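Local coordinates for protein 2-oxoadipate dioxygenase/decarboxylase, chloroplastic/amyloplastic (Oryza sativa, PDB 6W1K) that uses iron(II) and dioxygen to decarboxylate and hydroxylate 2-oxoadipate to D-2-hydroxyglutarate, a step of plant lysine breakdown, at residues R48-D53 against S205-I210; Y70-L75 against I122-L127; K167-D172 against F253-T258. One frame throughout, in Å; residues are numbered along the deposited sequence.

Contact 1: R48-D53 against S205-I210; sequences RSYDGD and SDIRSI. With SO4 (sulfate ion), chain G; SO4 (sulfate ion), chain H.
Asp51, at the end of helix 38-51, and Ser205, just before the 3-10 segment 206-208 in the loop ahead of helix 210-219, meet through one carboxylate oxygen in this glyoxalase-clan protein. Asp51 OD2 accepts from Ser205 N and Ser205 OG, each at 2.6 Å. The amide comes in on the syn side, 28° out of the carboxylate plane, while the hydroxyl is received on the anti lone pair. Serine suits the place: with OG between the backbone N and the carbonyl carbon (chi1 74°), amide and hydroxyl both face that oxygen. Next to this, the Tyr50 and Asp206 side chains cross at about a right angle, Tyr50 OH donating to Asp206 OD2 at 2.7 Å. Ile207 CG2 packs 3.6 Å from Tyr50 CE2, so tyrosine serves both a polar and an apolar contact. In the second shell, Asp51 OD1 bonds to Ile204 N and His54 ND1. An alanine here would probably leave the amides of Ile204 and Ser205, the Ser205 hydroxyl and His54 ND1 without this partner, freeing the turn to shift. Within that turn, Arg208 N and Arg208 NH1, each 3.1 Å away, reach Ser205 O from opposite faces of its carbonyl plane.

Contact 2: Y70-L75 against I122-L127; sequences YGIKSL and IFISEL. With OOG (2-oxoadipic acid), chain F.
A buried glutamate carboxylate from a strand receives a backbone amide near the start of a helix: Glu126 OE1 lies 2.8 Å from Ile72 N, in a nearly straight bond of 169°. The amide meets OE1 on the anti side, 25° out of the carboxylate plane. A water donates to OE1 and accepts from Lys73 N, so OE1 holds the Ile72 amide directly and the Lys73 amide through water. A negative group facing amides that point out of a helix start would probably be stabilised there, and Arg98 pairs with the other oxygen, OE2, in a salt bridge. Glu126 has the length for this: beyond CG its chain runs extended and carries the carboxylate out to the Ile72 amide.

Gly71 has a clear reason to be glycine: its CA is already 3.3 Å from Glu126 OE1, and a CB would point at that oxygen and clash. Its carbonyl O accepts from both Ser74 N and Ser74 OG, which helps fasten the beginning of the helix; Ser74 OG also bonds to Tyr191 OH.

Next to the polar group the contact is apolar. Ile72 crosses the glutamate at about a right angle, its CD1 3.7 Å from Glu126 CD, and its CG1 is 4.0 Å from Ile124 CG2. Leu75 CB meets Ile124 CD1, also at 4.0 Å; branched aliphatic chains suit this buried apolar part.

Phe123 has its ring face 3.8 Å from C4 of 2-oxoadipate, offset toward the rim, and Ser125, which points away from the helix, bonds to Tyr182. Thus strand 121-127, set between strands 57-65 and 97-103 of the glyoxalase-type sheet, lines the substrate pocket with Phe123 and receives helix 72-81 through Ile124 and Glu126, while helix 154-160 packs against Leu75.

Contact 3: K167-D172 against F253-T258; sequences KPIYSD and FADGIT
Pro168 O accepts Ala254 N at 2.8 Å in an almost linear bond of 176°, joining the chain just before helix 170-179 to the type I beta turn Phe253-Gly256. A second hydrogen bond meets the helix beginning: Tyr170 N, following the N-cap residue Ile169, donates to Asp255 OD1 at 3.1 Å and more weakly to OD2. Asp255 OD1 is met on the syn side, and an aspartate here puts its carboxylate within bonding distance of an amide at a helix start, whose partial positive charge it would probably offset. Gly256, with positive phi, closes the turn, and Phe253 N bonds to Ile257 O.

Of the ring contacts, one is a CH-pi approach in which Tyr170 CA stands over the Phe253 face, 4.1 Å from its centroid. Tyr170 CD1 lies 3.7 Å above the same ring, offset toward the rim, and the two ring planes are 55° apart. With CG anti to the backbone N (chi1 -176°), the Tyr170 ring is placed beside Phe253 and Ile257.

The apolar contacts join the turn to the helix start. Ile257 CG2 touches Tyr170 CD2 at 3.9 Å, and Ala254 CB, small enough to fit close to the backbone, touches Ile169 CG2 at 3.9 Å.

Phe253 also packs on Phe251, Phe173 and Val188, so the hairpin loop between strands 248-252 and 258-271 is set against helices 170-179 and 181-189, with Pro168 and Ile169 reaching helix 134-147.

From the N terminus, the chain leaves helix 38-51 at 48-53, the first half of contact 1, and runs through strand 57-65 to 70-75. The first loop to close is contact 2's, at 122-127, bringing helix 72-81 onto the sheet beside the substrate pocket. Contact 3 opens at 167-172 before 205-210 closes contact 1, which ties the end of helix 38-51 to the loop before helix 210-219; contact 2 is nested inside that loop. Contact 3 closes only at 253-258, tying the start of helix 170-179 to the hairpin of strands 248-252 and 258-271. It therefore crosses contact 1, their centres about 42 Å apart, and follows contact 2 in series.

Contact 1: R48-D53 against S205-I210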
loop_
_atom_site.group_PDB
_atom_site.type_symbol
_atom_site.label_atom_id
_atom_site.label_comp_id
_atom_site.label_asym_id
_atom_site.label_seq_id
_atom_site.Cartn_x
_atom_site.Cartn_y
_atom_site.Cartn_z
ATOM N N ARG A 48 -1.420 12.178 15.227
ATOM C CA ARG A 48 -2.318 13.327 15.243
ATOM C C ARG A 48 -2.185 14.094 16.550
ATOM O O ARG A 48 -2.120 15.326 16.547
ATOM C CB ARG A 48 -3.760 12.870 15.026
ATOM C CG ARG A 48 -4.809 13.946 15.316
ATOM C CD ARG A 48 -4.852 15.010 14.226
ATOM N NE ARG A 48 -5.929 15.984 14.431
ATOM C CZ ARG A 48 -7.175 15.825 13.996
ATOM N NH1 ARG A 48 -7.508 14.730 13.322
ATOM N NH2 ARG A 48 -8.091 16.763 14.227
ATOM N N SER A 49 -2.117 13.377 17.680
ATOM C CA SER A 49 -2.021 14.038 18.977
ATOM C C SER A 49 -0.690 14.758 19.134
ATOM O O SER A 49 -0.626 15.847 19.713
ATOM C CB SER A 49 -2.185 13.015 20.104
ATOM O OG SER A 49 -3.479 12.445 20.107
ATOM N N TYR A 50 0.384 14.155 18.632
ATOM C CA TYR A 50 1.714 14.731 18.773
ATOM C C TYR A 50 1.946 15.899 17.812
ATOM O O TYR A 50 2.510 16.924 18.194
ATOM C CB TYR A 50 2.750 13.638 18.527
ATOM C CG TYR A 50 4.168 14.072 18.763
ATOM C CD1 TYR A 50 4.751 13.944 20.023
ATOM C CD2 TYR A 50 4.930 14.597 17.732
ATOM C CE1 TYR A 50 6.062 14.338 20.254
ATOM C CE2 TYR A 50 6.243 14.996 17.950
ATOM C CZ TYR A 50 6.804 14.858 19.213
ATOM O OH TYR A 50 8.100 15.257 19.434
ATOM N N ASP A 51 1.531 15.754 16.560
ATOM C CA ASP A 51 1.917 16.693 15.522
ATOM C C ASP A 51 0.820 17.672 15.146
ATOM O O ASP A 51 1.126 18.732 14.588
ATOM C CB ASP A 51 2.327 15.926 14.260
ATOM C CG ASP A 51 2.981 16.813 13.226
ATOM O OD1 ASP A 51 2.266 17.341 12.351
ATOM O OD2 ASP A 51 4.216 16.970 13.296
ATOM N N GLY A 52 -0.434 17.344 15.405
ATOM C CA GLY A 52 -1.539 18.149 14.920
ATOM C C GLY A 52 -2.186 17.515 13.707
ATOM O O GLY A 52 -1.835 16.414 13.281
ATOM N N ASP A 53 -3.147 18.236 13.128
ATOM C CA ASP A 53 -3.963 17.707 12.024
ATOM C C ASP A 53 -3.217 17.879 10.703
ATOM O O ASP A 53 -3.531 18.726 9.862
ATOM C CB ASP A 53 -5.315 18.413 11.992
ATOM C CG ASP A 53 -6.280 17.781 11.010
ATOM O OD1 ASP A 53 -5.973 16.668 10.531
ATOM O OD2 ASP A 53 -7.335 18.400 10.723
ATOM N N SER A 205 5.958 18.915 13.182
ATOM C CA SER A 205 6.829 18.821 14.348
ATOM C C SER A 205 8.134 18.111 13.970
ATOM O O SER A 205 8.414 17.830 12.803
ATOM C CB SER A 205 6.106 18.102 15.482
ATOM O OG SER A 205 6.042 16.718 15.196
ATOM N N ASP A 206 8.939 17.773 14.977
ATOM C CA ASP A 206 10.252 17.190 14.722
ATOM C C ASP A 206 10.171 15.783 14.132
ATOM O O ASP A 206 11.150 15.319 13.535
ATOM C CB ASP A 206 11.069 17.191 16.026
ATOM C CG ASP A 206 10.589 16.143 17.027
ATOM O OD1 ASP A 206 11.452 15.540 17.700
ATOM O OD2 ASP A 206 9.363 15.911 17.132
ATOM N N ILE A 207 9.035 15.098 14.255
ATOM C CA ILE A 207 8.924 13.762 13.684
ATOM C C ILE A 207 8.667 13.828 12.180
ATOM O O ILE A 207 8.458 12.798 11.533
ATOM C CB ILE A 207 7.831 12.945 14.394
ATOM C CG1 ILE A 207 6.470 13.631 14.288
ATOM C CG2 ILE A 207 8.185 12.755 15.872
ATOM C CD1 ILE A 207 5.298 12.688 14.613
ATOM N N ARG A 208 8.694 15.030 11.605
ATOM C CA ARG A 208 8.729 15.134 10.149
ATOM C C ARG A 208 10.003 14.529 9.561
ATOM O O ARG A 208 10.002 14.125 8.394
ATOM C CB ARG A 208 8.605 16.599 9.726
ATOM C CG ARG A 208 9.850 17.435 9.957
ATOM C CD ARG A 208 9.545 18.888 9.576
ATOM N NE ARG A 208 10.708 19.754 9.708
ATOM C CZ ARG A 208 11.133 20.263 10.856
ATOM N NH1 ARG A 208 10.491 19.996 11.983
ATOM N NH2 ARG A 208 12.208 21.036 10.879
ATOM N N SER A 209 11.086 14.471 10.328
ATOM C CA SER A 209 12.256 13.714 9.914
ATOM C C SER A 209 12.035 12.235 10.217
ATOM O O SER A 209 11.667 11.874 11.341
ATOM C CB SER A 209 13.508 14.220 10.626
ATOM O OG SER A 209 14.580 13.321 10.394
ATOM N N ILE A 210 12.259 11.379 9.218
ATOM C CA ILE A 210 11.819 9.988 9.356
ATOM C C ILE A 210 12.632 9.257 10.422
ATOM O O ILE A 210 12.119 8.350 11.093
ATOM C CB ILE A 210 11.882 9.266 7.995
ATOM C CG1 ILE A 210 11.152 7.916 8.097
ATOM C CG2 ILE A 210 13.300 9.157 7.525
ATOM C CD1 ILE A 210 10.688 7.384 6.745
HETATM S S SO4 G . -5.979 19.264 16.518
HETATM O O1 SO4 G . -6.631 19.751 15.304
HETATM O O2 SO4 G . -4.898 20.176 16.885
HETATM O O3 SO4 G . -5.432 17.928 16.288
HETATM O O4 SO4 G . -6.962 19.211 17.600
HETATM S S SO4 H . 12.258 21.407 15.022
HETATM O O1 SO4 H . 12.623 22.329 13.947
HETATM O O2 SO4 H . 10.805 21.398 15.187
HETATM O O3 SO4 H . 12.734 20.063 14.697
HETATM O O4 SO4 H . 12.875 21.863 16.267
#

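Contact 2: Y70-L75 against I122-L127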
loop_
_atom_site.group_PDB
_atom_site.type_symbol
_atom_site.label_atom_id
_atom_site.label_comp_id
_atom_site.label_asym_id
_atom_site.label_seq_id
_atom_site.Cartn_x
_atom_site.Cartn_y
_atom_site.Cartn_z
ATOM N N TYR A 70 -7.698 -11.378 -12.377
ATOM C CA TYR A 70 -7.774 -11.001 -10.960
ATOM C C TYR A 70 -6.622 -10.099 -10.521
ATOM O O TYR A 70 -6.539 -9.736 -9.336
ATOM C CB TYR A 70 -7.852 -12.278 -10.096
ATOM C CG TYR A 70 -9.299 -12.729 -9.927
ATOM C CD1 TYR A 70 -9.962 -13.419 -10.938
ATOM C CD2 TYR A 70 -10.037 -12.371 -8.791
ATOM C CE1 TYR A 70 -11.303 -13.754 -10.815
ATOM C CE2 TYR A 70 -11.385 -12.700 -8.668
ATOM C CZ TYR A 70 -12.007 -13.369 -9.678
ATOM O OH TYR A 70 -13.334 -13.689 -9.522
ATOM N N GLY A 71 -5.749 -9.713 -11.441
ATOM C CA GLY A 71 -4.510 -9.014 -11.121
ATOM C C GLY A 71 -4.647 -7.508 -11.060
ATOM O O GLY A 71 -5.691 -6.962 -10.702
ATOM N N ILE A 72 -3.549 -6.831 -11.385
ATOM C CA ILE A 72 -3.486 -5.380 -11.255
ATOM C C ILE A 72 -4.685 -4.723 -11.941
ATOM O O ILE A 72 -5.296 -3.801 -11.399
ATOM C CB ILE A 72 -2.163 -4.861 -11.818
ATOM C CG1 ILE A 72 -0.994 -5.333 -10.959
ATOM C CG2 ILE A 72 -2.165 -3.345 -11.875
ATOM C CD1 ILE A 72 0.331 -5.206 -11.643
ATOM N N LYS A 73 -5.055 -5.208 -13.127
ATOM C CA LYS A 73 -6.089 -4.534 -13.895
ATOM C C LYS A 73 -7.441 -4.534 -13.183
ATOM O O LYS A 73 -8.267 -3.644 -13.443
ATOM C CB LYS A 73 -6.204 -5.188 -15.262
ATOM C CG LYS A 73 -6.635 -6.634 -15.202
ATOM C CD LYS A 73 -7.036 -7.158 -16.582
ATOM C CE LYS A 73 -5.871 -7.759 -17.315
ATOM N NZ LYS A 73 -6.307 -8.843 -18.249
ATOM N N SER A 74 -7.679 -5.492 -12.274
ATOM C CA SER A 74 -8.979 -5.595 -11.630
ATOM C C SER A 74 -9.222 -4.423 -10.688
ATOM O O SER A 74 -10.376 -4.042 -10.455
ATOM C CB SER A 74 -9.100 -6.947 -10.900
ATOM O OG SER A 74 -8.310 -6.985 -9.721
ATOM N N LEU A 75 -8.162 -3.823 -10.166
ATOM C CA LEU A 75 -8.288 -2.596 -9.389
ATOM C C LEU A 75 -7.918 -1.352 -10.170
ATOM O O LEU A 75 -8.462 -0.278 -9.901
ATOM C CB LEU A 75 -7.387 -2.635 -8.161
ATOM C CG LEU A 75 -7.969 -3.293 -6.922
ATOM C CD1 LEU A 75 -6.786 -3.482 -5.950
ATOM C CD2 LEU A 75 -9.088 -2.463 -6.349
ATOM N N ILE A 122 -1.214 5.305 -5.769
ATOM C CA ILE A 122 -1.665 3.930 -5.598
ATOM C C ILE A 122 -0.584 2.985 -6.109
ATOM O O ILE A 122 -0.062 3.170 -7.205
ATOM C CB ILE A 122 -3.006 3.651 -6.322
ATOM C CG1 ILE A 122 -4.066 4.696 -5.984
ATOM C CG2 ILE A 122 -3.483 2.251 -5.949
ATOM C CD1 ILE A 122 -4.645 4.585 -4.635
ATOM N N PHE A 123 -0.246 1.977 -5.305
ATOM C CA PHE A 123 0.750 0.958 -5.633
ATOM C C PHE A 123 -0.004 -0.373 -5.659
ATOM O O PHE A 123 -0.617 -0.740 -4.656
ATOM C CB PHE A 123 1.878 0.953 -4.583
ATOM C CG PHE A 123 3.028 0.040 -4.899
ATOM C CD1 PHE A 123 2.924 -1.343 -4.704
ATOM C CD2 PHE A 123 4.227 0.564 -5.368
ATOM C CE1 PHE A 123 4.012 -2.188 -4.991
ATOM C CE2 PHE A 123 5.311 -0.266 -5.661
ATOM C CZ PHE A 123 5.202 -1.641 -5.481
ATOM N N ILE A 124 -0.022 -1.060 -6.813
ATOM C CA ILE A 124 -0.788 -2.297 -6.962
ATOM C C ILE A 124 0.163 -3.367 -7.482
ATOM O O ILE A 124 0.798 -3.182 -8.528
ATOM C CB ILE A 124 -1.977 -2.165 -7.917
ATOM C CG1 ILE A 124 -2.857 -0.973 -7.517
ATOM C CG2 ILE A 124 -2.785 -3.436 -7.870
ATOM C CD1 ILE A 124 -3.978 -0.648 -8.496
ATOM N N SER A 125 0.280 -4.447 -6.754
ATOM C CA SER A 125 1.144 -5.544 -7.164
ATOM C C SER A 125 0.274 -6.752 -7.504
ATOM O O SER A 125 -0.915 -6.817 -7.152
ATOM C CB SER A 125 2.166 -5.845 -6.075
ATOM O OG SER A 125 1.538 -6.215 -4.879
ATOM N N GLU A 126 0.855 -7.679 -8.263
ATOM C CA GLU A 126 0.206 -8.955 -8.522
ATOM C C GLU A 126 1.220 -10.089 -8.455
ATOM O O GLU A 126 2.372 -9.932 -8.851
ATOM C CB GLU A 126 -0.485 -8.980 -9.897
ATOM C CG GLU A 126 0.442 -8.913 -11.096
ATOM C CD GLU A 126 -0.294 -8.742 -12.437
ATOM O OE1 GLU A 126 -1.521 -8.475 -12.467
ATOM O OE2 GLU A 126 0.374 -8.867 -13.475
ATOM N N LEU A 127 0.765 -11.236 -7.979
ATOM C CA LEU A 127 1.572 -12.454 -8.023
ATOM C C LEU A 127 1.522 -13.083 -9.415
ATOM O O LEU A 127 0.442 -13.253 -9.999
ATOM C CB LEU A 127 1.044 -13.420 -6.974
ATOM C CG LEU A 127 1.758 -14.773 -6.840
ATOM C CD1 LEU A 127 3.120 -14.694 -6.239
ATOM C CD2 LEU A 127 0.814 -15.618 -5.965
HETATM C C2 OOG F . 3.678 -3.281 -1.190
HETATM C C3 OOG F . 5.129 -3.090 -0.746
HETATM C C4 OOG F . 5.825 -2.059 -1.642
HETATM C C6 OOG F . 6.521 0.471 -1.291
HETATM O O4 OOG F . 7.525 0.351 -2.038
HETATM O O3 OOG F . 6.388 1.500 -0.593
HETATM C C5 OOG F . 5.469 -0.630 -1.233
HETATM C C1 OOG F . 3.010 -4.465 -0.475
HETATM O O1 OOG F . 2.023 -4.944 -0.915
HETATM O O2 OOG F . 3.538 -4.999 0.701
HETATM O O5 OOG F . 4.379 -0.362 -0.871
HETATM O O HOH W 1 -3.344 -7.439 -14.379
#

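Contact 3: K167-D172 against F253-T258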
loop_
_atom_site.group_PDB
_atom_site.type_symbol
_atom_site.label_atom_id
_atom_site.label_comp_id
_atom_site.label_asym_id
_atom_site.label_seq_id
_atom_site.Cartn_x
_atom_site.Cartn_y
_atom_site.Cartn_z
ATOM N N LYS A 167 -14.370 -18.862 1.374
ATOM C CA LYS A 167 -13.454 -18.833 2.508
ATOM C C LYS A 167 -12.464 -19.982 2.365
ATOM O O LYS A 167 -12.874 -21.099 2.057
ATOM C CB LYS A 167 -14.221 -18.991 3.819
ATOM C CG LYS A 167 -13.582 -18.327 5.026
ATOM C CD LYS A 167 -14.485 -18.420 6.276
ATOM C CE LYS A 167 -14.565 -17.062 7.007
ATOM N NZ LYS A 167 -14.494 -17.175 8.519
ATOM N N PRO A 168 -11.178 -19.750 2.577
ATOM C CA PRO A 168 -10.189 -20.821 2.360
ATOM C C PRO A 168 -10.194 -21.855 3.468
ATOM O O PRO A 168 -10.591 -21.581 4.606
ATOM C CB PRO A 168 -8.853 -20.076 2.346
ATOM C CG PRO A 168 -9.172 -18.634 2.488
ATOM C CD PRO A 168 -10.566 -18.456 2.915
ATOM N N ILE A 169 -9.776 -23.091 3.107
ATOM C CA ILE A 169 -9.499 -24.123 4.096
ATOM C C ILE A 169 -8.047 -23.977 4.519
ATOM O O ILE A 169 -7.185 -23.550 3.742
ATOM C CB ILE A 169 -9.793 -25.551 3.583
ATOM C CG1 ILE A 169 -8.840 -25.900 2.445
ATOM C CG2 ILE A 169 -11.242 -25.643 3.110
ATOM C CD1 ILE A 169 -9.094 -27.226 1.823
ATOM N N TYR A 170 -7.778 -24.362 5.763
ATOM C CA TYR A 170 -6.467 -24.113 6.351
ATOM C C TYR A 170 -5.372 -24.835 5.571
ATOM O O TYR A 170 -4.286 -24.288 5.368
ATOM C CB TYR A 170 -6.457 -24.566 7.826
ATOM C CG TYR A 170 -5.142 -24.232 8.523
ATOM C CD1 TYR A 170 -4.621 -22.964 8.437
ATOM C CD2 TYR A 170 -4.424 -25.185 9.249
ATOM C CE1 TYR A 170 -3.403 -22.634 9.040
ATOM C CE2 TYR A 170 -3.211 -24.854 9.870
ATOM C CZ TYR A 170 -2.704 -23.579 9.753
ATOM O OH TYR A 170 -1.508 -23.241 10.361
ATOM N N SER A 171 -5.635 -26.077 5.155
ATOM C CA SER A 171 -4.634 -26.845 4.426
ATOM C C SER A 171 -4.146 -26.077 3.204
ATOM O O SER A 171 -2.958 -26.109 2.871
ATOM C CB SER A 171 -5.202 -28.192 3.995
ATOM O OG SER A 171 -6.359 -28.029 3.199
ATOM N N ASP A 172 -5.043 -25.374 2.526
ATOM C CA ASP A 172 -4.619 -24.644 1.337
ATOM C C ASP A 172 -3.751 -23.448 1.718
ATOM O O ASP A 172 -2.762 -23.141 1.037
ATOM C CB ASP A 172 -5.828 -24.184 0.533
ATOM C CG ASP A 172 -6.536 -25.325 -0.229
ATOM O OD1 ASP A 172 -5.933 -26.401 -0.417
ATOM O OD2 ASP A 172 -7.699 -25.106 -0.662
ATOM N N PHE A 253 -10.954 -20.741 9.390
ATOM C CA PHE A 253 -10.995 -21.274 8.043
ATOM C C PHE A 253 -12.245 -22.136 7.819
ATOM O O PHE A 253 -12.948 -22.548 8.753
ATOM C CB PHE A 253 -9.700 -22.054 7.779
ATOM C CG PHE A 253 -8.490 -21.169 7.750
ATOM C CD1 PHE A 253 -7.838 -20.808 8.931
ATOM C CD2 PHE A 253 -8.008 -20.674 6.548
ATOM C CE1 PHE A 253 -6.736 -19.990 8.904
ATOM C CE2 PHE A 253 -6.901 -19.837 6.521
ATOM C CZ PHE A 253 -6.274 -19.496 7.692
ATOM N N ALA A 254 -12.505 -22.411 6.539
ATOM C CA ALA A 254 -13.741 -23.055 6.134
ATOM C C ALA A 254 -13.873 -24.462 6.677
ATOM O O ALA A 254 -14.998 -24.965 6.765
ATOM C CB ALA A 254 -13.856 -23.099 4.613
ATOM N N ASP A 255 -12.766 -25.134 6.995
ATOM C CA ASP A 255 -12.836 -26.475 7.571
ATOM C C ASP A 255 -12.932 -26.448 9.093
ATOM O O ASP A 255 -12.727 -27.484 9.729
ATOM C CB ASP A 255 -11.626 -27.325 7.130
ATOM C CG ASP A 255 -10.282 -26.570 7.169
ATOM O OD1 ASP A 255 -10.201 -25.363 7.496
ATOM O OD2 ASP A 255 -9.272 -27.213 6.834
ATOM N N GLY A 256 -13.202 -25.274 9.687
ATOM C CA GLY A 256 -13.420 -25.150 11.114
ATOM C C GLY A 256 -12.193 -24.787 11.929
ATOM O O GLY A 256 -12.328 -24.442 13.116
ATOM N N ILE A 257 -11.014 -24.811 11.322
ATOM C CA ILE A 257 -9.758 -24.601 12.035
ATOM C C ILE A 257 -9.522 -23.112 12.231
ATOM O O ILE A 257 -9.617 -22.316 11.282
ATOM C CB ILE A 257 -8.602 -25.261 11.268
ATOM C CG1 ILE A 257 -8.798 -26.777 11.255
ATOM C CG2 ILE A 257 -7.241 -24.874 11.873
ATOM C CD1 ILE A 257 -7.879 -27.479 10.298
ATOM N N THR A 258 -9.210 -22.722 13.464
ATOM C CA THR A 258 -8.901 -21.328 13.778
ATOM C C THR A 258 -7.391 -21.190 13.929
ATOM O O THR A 258 -6.784 -21.882 14.754
ATOM C CB THR A 258 -9.597 -20.881 15.068
ATOM O OG1 THR A 258 -11.015 -20.940 14.892
ATOM C CG2 THR A 258 -9.199 -19.464 15.423
HETATM O O HOH W 2 -7.109 -28.396 6.661
#